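Esterase (uncultured bacterium pCosCE1, PDB 7ATL) hydrolyses carboxylic esters as a family VIII carboxylesterase of the beta-lactamase fold and also shows promiscuous acyltransferase activity. Local coordinates at residues G23-S28 with A359-A364; S126-G131 with F243-E248; T238-F243 with E366-R371. All blocks are in the same frame, centred on the assembly; numbering follows the deposited sequence.

Contact 1: G23-S28 with A359-A364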
loop_
_atom_site.group_PDB
_atom_site.type_symbol
_atom_site.label_atom_id
_atom_site.label_comp_id
_atom_site.label_asym_id
_atom_site.label_seq_id
_atom_site.Cartn_x
_atom_site.Cartn_y
_atom_site.Cartn_z
ATOM N N GLY A 23 -7.286 -22.615 8.228
ATOM C CA GLY A 23 -5.867 -22.198 8.336
ATOM C C GLY A 23 -5.387 -21.395 7.122
ATOM O O GLY A 23 -4.220 -21.577 6.699
ATOM N N ARG A 24 -6.257 -20.554 6.548
ATOM C CA ARG A 24 -5.939 -19.662 5.400
ATOM C C ARG A 24 -5.443 -18.328 5.972
ATOM O O ARG A 24 -4.530 -17.742 5.397
ATOM C CB ARG A 24 -7.165 -19.478 4.498
ATOM C CG ARG A 24 -7.294 -20.484 3.361
ATOM C CD ARG A 24 -8.742 -20.600 2.890
ATOM N NE ARG A 24 -9.317 -19.314 2.503
ATOM C CZ ARG A 24 -10.474 -18.786 2.919
ATOM N NH1 ARG A 24 -11.286 -19.419 3.750
ATOM N NH2 ARG A 24 -10.831 -17.597 2.465
ATOM N N ILE A 25 -6.025 -17.906 7.091
ATOM C CA ILE A 25 -5.722 -16.654 7.838
ATOM C C ILE A 25 -5.448 -17.043 9.292
ATOM O O ILE A 25 -6.148 -17.926 9.820
ATOM C CB ILE A 25 -6.909 -15.672 7.725
ATOM C CG1 ILE A 25 -7.158 -15.286 6.270
ATOM C CG2 ILE A 25 -6.728 -14.436 8.598
ATOM C CD1 ILE A 25 -5.950 -14.655 5.587
ATOM N N VAL A 26 -4.477 -16.391 9.912
ATOM C CA VAL A 26 -4.093 -16.607 11.329
ATOM C C VAL A 26 -4.888 -15.630 12.197
ATOM O O VAL A 26 -5.442 -16.066 13.256
ATOM C CB VAL A 26 -2.572 -16.436 11.472
ATOM C CG1 VAL A 26 -2.123 -16.417 12.931
ATOM C CG2 VAL A 26 -1.852 -17.515 10.674
ATOM N N GLY A 27 -4.921 -14.366 11.768
ATOM C CA GLY A 27 -5.640 -13.258 12.426
ATOM C C GLY A 27 -5.906 -12.108 11.465
ATOM O O GLY A 27 -5.163 -11.943 10.462
ATOM N N SER A 28 -6.957 -11.335 11.721
ATOM C CA SER A 28 -7.332 -10.154 10.897
ATOM C C SER A 28 -8.027 -9.129 11.781
ATOM O O SER A 28 -8.573 -9.513 12.835
ATOM C CB SER A 28 -8.185 -10.510 9.700
ATOM O OG SER A 28 -9.524 -10.764 10.093
ATOM N N ALA A 359 -9.142 -4.350 5.473
ATOM C CA ALA A 359 -8.979 -5.777 5.812
ATOM C C ALA A 359 -7.491 -6.070 5.998
ATOM O O ALA A 359 -6.829 -6.451 5.014
ATOM C CB ALA A 359 -9.583 -6.594 4.710
ATOM N N LEU A 360 -6.977 -5.824 7.201
ATOM C CA LEU A 360 -5.556 -6.089 7.561
ATOM C C LEU A 360 -5.450 -7.522 8.062
ATOM O O LEU A 360 -6.278 -7.896 8.892
ATOM C CB LEU A 360 -5.112 -5.091 8.637
ATOM C CG LEU A 360 -5.180 -3.616 8.229
ATOM C CD1 LEU A 360 -4.413 -2.750 9.218
ATOM C CD2 LEU A 360 -4.653 -3.378 6.820
ATOM N N THR A 361 -4.508 -8.302 7.547
ATOM C CA THR A 361 -4.195 -9.659 8.079
ATOM C C THR A 361 -2.694 -9.778 8.322
ATOM O O THR A 361 -1.930 -8.920 7.896
ATOM C CB THR A 361 -4.691 -10.824 7.199
ATOM O OG1 THR A 361 -3.673 -11.246 6.293
ATOM C CG2 THR A 361 -5.956 -10.512 6.428
ATOM N N ASN A 362 -2.312 -10.836 9.010
ATOM C CA ASN A 362 -0.910 -11.117 9.360
ATOM C C ASN A 362 -0.502 -12.326 8.533
ATOM O O ASN A 362 0.434 -12.995 8.929
ATOM C CB ASN A 362 -0.776 -11.349 10.862
ATOM C CG ASN A 362 -1.536 -12.574 11.330
ATOM O OD1 ASN A 362 -2.134 -13.292 10.526
ATOM N ND2 ASN A 362 -1.490 -12.842 12.623
ATOM N N THR A 363 -1.190 -12.577 7.424
ATOM C CA THR A 363 -0.987 -13.779 6.582
ATOM C C THR A 363 -0.762 -13.376 5.117
ATOM O O THR A 363 -1.726 -13.029 4.425
ATOM C CB THR A 363 -2.173 -14.723 6.782
ATOM O OG1 THR A 363 -2.219 -15.004 8.184
ATOM C CG2 THR A 363 -2.050 -15.999 5.975
ATOM N N ALA A 364 0.481 -13.443 4.650
ATOM C CA ALA A 364 0.862 -13.274 3.229
ATOM C C ALA A 364 0.917 -14.650 2.570
ATOM O O ALA A 364 1.432 -15.581 3.184
ATOM C CB ALA A 364 2.201 -12.590 3.191
#
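Thr-363 and Asn-362 turn their polar ends to the backbone N-H groups of Val-26 and Gly-27 in 23-28. Thr-363 points toward that segment, with OG1 beside its own backbone N (chi1 -57°). Thr-363 OG1 accepts from Val-26 N at 3.2 Å, fairly straight at 153°. Thr-363 OG1 donates to Asn-362 OD1 at 2.9 Å, in the carbonyl plane, which should fix the amide rotation. Asn-362 CG takes the crowded position between N and the carbonyl carbon. Its OD1 also takes a weak bond from Gly-27 N. Asn-362 ND2 lies 3.6 Å from Val-26 CG1 and bonds weakly to Ala-47 O. In the backbone, Asn-362 N bonds weakly to Gly-27 O. Val-26 crosses both polar side chains at about a right angle. Ile-25 meets Thr-363 obliquely, CD1 to CB at 4.0 Å. Thr-361 OG1 forms an ST turn with Thr-363 N (3.0 Å) and bonds to Gly-344 O. Ser-28 and Thr-361 form an antiparallel non-hydrogen-bonded pair, CB to CG2 at 4.0 Å. On their face, Tyr-372 of helix 372-381 touches Thr-361 and bonds Ser-28 OG. The contact joins neighbouring strands 27-34 and 355-361 of the seven-stranded antiparallel sheet, and strand 363-364, with Ile-25 against Ala-19 of helix 3-21.

Contact 2: S126-G131 with F243-E248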
loop_
_atom_site.group_PDB
_atom_site.type_symbol
_atom_site.label_atom_id
_atom_site.label_comp_id
_atom_site.label_asym_id
_atom_site.label_seq_id
_atom_site.Cartn_x
_atom_site.Cartn_y
_atom_site.Cartn_z
ATOM N N SER A 126 9.971 -7.777 -8.882
ATOM C CA SER A 126 9.414 -8.021 -10.240
ATOM C C SER A 126 10.498 -8.525 -11.189
ATOM O O SER A 126 10.136 -8.792 -12.356
ATOM C CB SER A 126 8.801 -6.807 -10.849
ATOM O OG SER A 126 7.900 -6.212 -9.952
ATOM N N GLN A 127 11.762 -8.593 -10.740
ATOM C CA GLN A 127 12.902 -8.967 -11.612
ATOM C C GLN A 127 13.361 -10.368 -11.244
ATOM O O GLN A 127 13.281 -10.744 -10.086
ATOM C CB GLN A 127 14.006 -7.924 -11.513
ATOM C CG GLN A 127 13.664 -6.638 -12.257
ATOM C CD GLN A 127 14.798 -5.646 -12.191
ATOM O OE1 GLN A 127 15.893 -5.916 -11.678
ATOM N NE2 GLN A 127 14.527 -4.463 -12.706
ATOM N N PRO A 128 13.831 -11.171 -12.230
ATOM C CA PRO A 128 14.369 -12.500 -11.949
ATOM C C PRO A 128 15.631 -12.349 -11.083
ATOM O O PRO A 128 16.129 -11.248 -10.991
ATOM C CB PRO A 128 14.681 -13.125 -13.326
ATOM C CG PRO A 128 14.312 -12.090 -14.384
ATOM C CD PRO A 128 13.908 -10.820 -13.662
ATOM N N ALA A 129 16.096 -13.436 -10.460
ATOM C CA ALA A 129 17.397 -13.515 -9.745
ATOM C C ALA A 129 18.529 -13.048 -10.679
ATOM O O ALA A 129 18.504 -13.355 -11.897
ATOM C CB ALA A 129 17.618 -14.923 -9.244
ATOM N N GLU A 130 19.487 -12.292 -10.150
ATOM C CA GLU A 130 20.607 -11.710 -10.951
ATOM C C GLU A 130 20.071 -10.797 -12.076
ATOM O O GLU A 130 20.773 -10.632 -13.080
ATOM C CB GLU A 130 21.499 -12.803 -11.567
ATOM C CG GLU A 130 21.930 -13.913 -10.615
ATOM C CD GLU A 130 22.557 -13.481 -9.296
ATOM O OE1 GLU A 130 23.188 -12.397 -9.239
ATOM O OE2 GLU A 130 22.411 -14.243 -8.322
ATOM N N GLY A 131 18.890 -10.192 -11.913
ATOM C CA GLY A 131 18.394 -9.118 -12.796
ATOM C C GLY A 131 19.023 -7.781 -12.419
ATOM O O GLY A 131 19.721 -7.667 -11.412
ATOM N N PHE A 243 2.441 -11.486 -10.032
ATOM C CA PHE A 243 2.821 -10.460 -9.019
ATOM C C PHE A 243 4.336 -10.179 -9.049
ATOM O O PHE A 243 4.756 -9.090 -8.649
ATOM C CB PHE A 243 2.288 -10.886 -7.645
ATOM C CG PHE A 243 0.777 -10.928 -7.563
ATOM C CD1 PHE A 243 0.052 -11.994 -8.090
ATOM C CD2 PHE A 243 0.060 -9.888 -6.981
ATOM C CE1 PHE A 243 -1.338 -12.019 -8.031
ATOM C CE2 PHE A 243 -1.329 -9.920 -6.916
ATOM C CZ PHE A 243 -2.025 -10.984 -7.437
ATOM N N GLY A 244 5.135 -11.125 -9.535
ATOM C CA GLY A 244 6.592 -10.987 -9.662
ATOM C C GLY A 244 7.269 -12.335 -9.577
ATOM O O GLY A 244 6.738 -13.295 -10.112
ATOM N N PHE A 245 8.429 -12.389 -8.935
ATOM C CA PHE A 245 9.272 -13.600 -8.802
ATOM C C PHE A 245 9.353 -13.851 -7.307
ATOM O O PHE A 245 8.410 -14.462 -6.788
ATOM C CB PHE A 245 10.637 -13.432 -9.492
ATOM C CG PHE A 245 10.584 -13.404 -11.004
ATOM C CD1 PHE A 245 10.226 -12.239 -11.686
ATOM C CD2 PHE A 245 10.875 -14.541 -11.753
ATOM C CE1 PHE A 245 10.163 -12.212 -13.074
ATOM C CE2 PHE A 245 10.802 -14.515 -13.143
ATOM C CZ PHE A 245 10.447 -13.350 -13.803
ATOM N N GLU A 246 10.392 -13.310 -6.665
ATOM C CA GLU A 246 10.757 -13.608 -5.262
ATOM C C GLU A 246 10.895 -12.287 -4.530
ATOM O O GLU A 246 11.512 -11.372 -5.070
ATOM C CB GLU A 246 12.041 -14.435 -5.149
ATOM C CG GLU A 246 11.858 -15.882 -5.575
ATOM C CD GLU A 246 12.971 -16.813 -5.122
ATOM O OE1 GLU A 246 14.023 -16.307 -4.662
ATOM O OE2 GLU A 246 12.785 -18.045 -5.215
ATOM N N ILE A 247 10.326 -12.232 -3.335
ATOM C CA ILE A 247 10.312 -11.030 -2.465
ATOM C C ILE A 247 11.118 -11.371 -1.209
ATOM O O ILE A 247 10.980 -12.506 -0.693
ATOM C CB ILE A 247 8.867 -10.588 -2.141
ATOM C CG1 ILE A 247 8.851 -9.455 -1.114
ATOM C CG2 ILE A 247 8.028 -11.772 -1.673
ATOM C CD1 ILE A 247 7.536 -8.780 -0.975
ATOM N N GLU A 248 11.910 -10.412 -0.739
ATOM C CA GLU A 248 12.764 -10.534 0.464
ATOM C C GLU A 248 12.082 -9.791 1.607
ATOM O O GLU A 248 11.994 -8.561 1.524
ATOM C CB GLU A 248 14.154 -9.948 0.198
ATOM C CG GLU A 248 15.159 -10.409 1.219
ATOM C CD GLU A 248 16.585 -9.901 1.124
ATOM O OE1 GLU A 248 17.010 -9.383 0.056
ATOM O OE2 GLU A 248 17.258 -10.029 2.157
HETATM O O HOH W 1 12.793 -11.594 -7.432
#
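Apolar packing centres on the Phe-245 ring. Its CG stands anti to the carbonyl carbon (chi1 -70°), and the side chain points toward 126-131. Pro-128 lies over one ring face, the two side chains side by side and pointing the same way. Pro-128 CA sits 3.9 Å above the plane of the Phe-245 ring, over its centre. Pro-128 CB makes a CH-pi contact, 4.3 Å from the ring centroid of Phe-245 and 16° off the normal. Pro-128 CD and Phe-245 CE1 are 4.0 Å apart.

A carbonyl oxygen meets the ring edge: Ser-126 O, near the ring plane, is 3.5 Å from Phe-245 CE1.

Backbone packing adds a close approach at Gly-244, whose CA is 4.1 Å from that of Ser-126. This tight approach and the backbone angles of Gly-244, which would crowd any CB against the preceding carbonyl O, both favour glycine.

The polar link is a water bridge. Water 1 donates to Gln-127 O at 2.8 Å and accepts from Glu-246 N at 3.0 Å. No direct hydrogen bond joins the two segments.

A type II turn from Pro-128 to Gly-131 leads on to helix 132-136, with Gly-131 as N-cap. Gln-127 OE1 accepts from Tyr-133 N of that helix. The other segment runs into strand 246-249, which pairs with strand 235-238. The contact sets the loop after helix 111-116 against the entry to this two-stranded sheet.

Contact 3: T238-F243 with E366-R371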
loop_
_atom_site.group_PDB
_atom_site.type_symbol
_atom_site.label_atom_id
_atom_site.label_comp_id
_atom_site.label_asym_id
_atom_site.label_seq_id
_atom_site.Cartn_x
_atom_site.Cartn_y
_atom_site.Cartn_z
ATOM N N THR A 238 8.186 -16.972 -2.917
ATOM C CA THR A 238 7.689 -16.933 -4.322
ATOM C C THR A 238 6.387 -16.122 -4.331
ATOM O O THR A 238 5.456 -16.446 -3.577
ATOM C CB THR A 238 7.566 -18.337 -4.942
ATOM O OG1 THR A 238 8.751 -19.062 -4.633
ATOM C CG2 THR A 238 7.405 -18.323 -6.449
ATOM N N LEU A 239 6.344 -15.046 -5.106
ATOM C CA LEU A 239 5.109 -14.242 -5.236
ATOM C C LEU A 239 4.112 -15.063 -6.043
ATOM O O LEU A 239 4.523 -15.881 -6.871
ATOM C CB LEU A 239 5.448 -12.901 -5.891
ATOM C CG LEU A 239 6.200 -11.950 -4.967
ATOM C CD1 LEU A 239 7.090 -10.986 -5.741
ATOM C CD2 LEU A 239 5.218 -11.213 -4.078
ATOM N N PRO A 240 2.792 -14.913 -5.794
ATOM C CA PRO A 240 1.785 -15.574 -6.626
ATOM C C PRO A 240 1.957 -15.137 -8.090
ATOM O O PRO A 240 2.455 -14.036 -8.323
ATOM C CB PRO A 240 0.434 -15.147 -6.036
ATOM C CG PRO A 240 0.743 -13.998 -5.089
ATOM C CD PRO A 240 2.207 -14.105 -4.717
ATOM N N GLU A 241 1.581 -16.007 -9.030
ATOM C CA GLU A 241 1.808 -15.814 -10.490
ATOM C C GLU A 241 1.267 -14.449 -10.930
ATOM O O GLU A 241 0.150 -14.103 -10.537
ATOM C CB GLU A 241 1.194 -16.977 -11.272
ATOM C CG GLU A 241 1.970 -18.274 -11.061
ATOM C CD GLU A 241 1.838 -19.327 -12.151
ATOM O OE1 GLU A 241 2.703 -20.241 -12.190
ATOM O OE2 GLU A 241 0.881 -19.230 -12.959
ATOM N N GLY A 242 2.071 -13.686 -11.672
ATOM C CA GLY A 242 1.687 -12.365 -12.202
ATOM C C GLY A 242 2.115 -11.222 -11.301
ATOM O O GLY A 242 2.155 -10.101 -11.794
ATOM N N PHE A 243 2.441 -11.486 -10.032
ATOM C CA PHE A 243 2.821 -10.460 -9.019
ATOM C C PHE A 243 4.336 -10.179 -9.049
ATOM O O PHE A 243 4.756 -9.090 -8.649
ATOM C CB PHE A 243 2.288 -10.886 -7.645
ATOM C CG PHE A 243 0.777 -10.928 -7.563
ATOM C CD1 PHE A 243 0.052 -11.994 -8.090
ATOM C CD2 PHE A 243 0.060 -9.888 -6.981
ATOM C CE1 PHE A 243 -1.338 -12.019 -8.031
ATOM C CE2 PHE A 243 -1.329 -9.920 -6.916
ATOM C CZ PHE A 243 -2.025 -10.984 -7.437
ATOM N N GLU A 366 -2.365 -14.777 1.496
ATOM C CA GLU A 366 -3.840 -15.018 1.482
ATOM C C GLU A 366 -4.555 -13.669 1.668
ATOM O O GLU A 366 -5.441 -13.370 0.876
ATOM C CB GLU A 366 -4.258 -16.092 2.500
ATOM C CG GLU A 366 -5.767 -16.346 2.591
ATOM C CD GLU A 366 -6.498 -16.913 1.378
ATOM O OE1 GLU A 366 -5.860 -17.541 0.521
ATOM O OE2 GLU A 366 -7.728 -16.729 1.300
ATOM N N GLY A 367 -4.120 -12.844 2.614
ATOM C CA GLY A 367 -4.757 -11.545 2.897
ATOM C C GLY A 367 -4.720 -10.557 1.728
ATOM O O GLY A 367 -5.522 -9.605 1.733
ATOM N N MET A 368 -3.797 -10.715 0.779
ATOM C CA MET A 368 -3.600 -9.727 -0.303
ATOM C C MET A 368 -4.290 -10.244 -1.553
ATOM O O MET A 368 -5.090 -9.480 -2.146
ATOM C CB MET A 368 -2.119 -9.525 -0.621
ATOM C CG MET A 368 -1.897 -8.685 -1.864
ATOM S SD MET A 368 -0.192 -8.659 -2.429
ATOM C CE MET A 368 -0.031 -10.257 -3.217
ATOM N N SER A 369 -3.920 -11.455 -1.966
ATOM C CA SER A 369 -4.259 -12.033 -3.293
ATOM C C SER A 369 -5.070 -13.320 -3.156
ATOM O O SER A 369 -5.492 -13.823 -4.182
ATOM C CB SER A 369 -3.021 -12.286 -4.103
ATOM O OG SER A 369 -2.127 -13.132 -3.397
ATOM N N GLY A 370 -5.287 -13.830 -1.948
ATOM C CA GLY A 370 -6.053 -15.074 -1.753
ATOM C C GLY A 370 -7.542 -14.868 -1.968
ATOM O O GLY A 370 -7.930 -13.830 -2.525
ATOM N N ARG A 371 -8.354 -15.814 -1.501
ATOM C CA ARG A 371 -9.838 -15.722 -1.554
ATOM C C ARG A 371 -10.342 -14.715 -0.500
ATOM O O ARG A 371 -11.379 -14.070 -0.750
ATOM C CB ARG A 371 -10.432 -17.134 -1.444
ATOM C CG ARG A 371 -10.318 -17.929 -2.743
ATOM C CD ARG A 371 -10.351 -19.443 -2.578
ATOM N NE ARG A 371 -11.656 -19.943 -2.134
ATOM C CZ ARG A 371 -11.938 -20.493 -0.944
ATOM N NH1 ARG A 371 -13.174 -20.892 -0.693
ATOM N NH2 ARG A 371 -11.011 -20.653 -0.010
#
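The hairpin loop between strands 235-238 and 246-249 meets the short helix 366-369 here. Phe-243 and Met-368 reach toward each other tip to tip. Met-368 is extended at first, CG anti to the backbone N (chi1 171°), then bends at chi3 (77°). This brings Met-368 CE to 3.8 Å from Phe-243 CD2. Phe-243 CE2 lies 3.9 Å from Met-368 CE. Ser-369 touches the ring beside it, its CB 3.7 Å from Phe-243 CZ. A type II beta turn from Pro-240 to Phe-243 presents both apolar residues to the helix. The turn is closed by Phe-243 N bonding to Pro-240 O at 3.1 Å, and Gly-242 holds its positive-phi position. On the helix side, Gly-370 N bonds to Glu-366 O at 2.9 Å, and Gly-370 is the first residue to leave helical geometry. Pro-240 packs by its ring tip: Pro-240 CG is 3.4 Å from Ser-369 OG and 4.3 Å from Met-368 CE. Ser-369 OG occupies the crowded position between N and the carbonyl carbon (chi1 56°) and is hydrogen-bonded to Phe-365 O, one turn back. Pro-240 also touches Phe-365, just ahead of the helix.

In the fold
Contact 3 lies between the other two. Its centre is about 13 Å from that of contact 1 and about 14 Å from that of contact 2. Contacts 2 and 3 share Phe-243, and Phe-245 O probably bonds to Leu-239 N at 2.7 Å. Contacts 1 and 3 meet through the Arg-24 to Glu-366 salt bridge, NE to OE2 at 3.3 Å. Contacts 1 and 2 do not touch. The Phe-243 side chain lies about 4 Å from each of two bound glycols. The side chain of Ser-126 touches a possible SxxK motif (Ser-65, Lys-68, with Tyr-123 as second hydroxyl on the lysine), consistent with a beta-lactamase-like active site; Met-368 lies near it without touching.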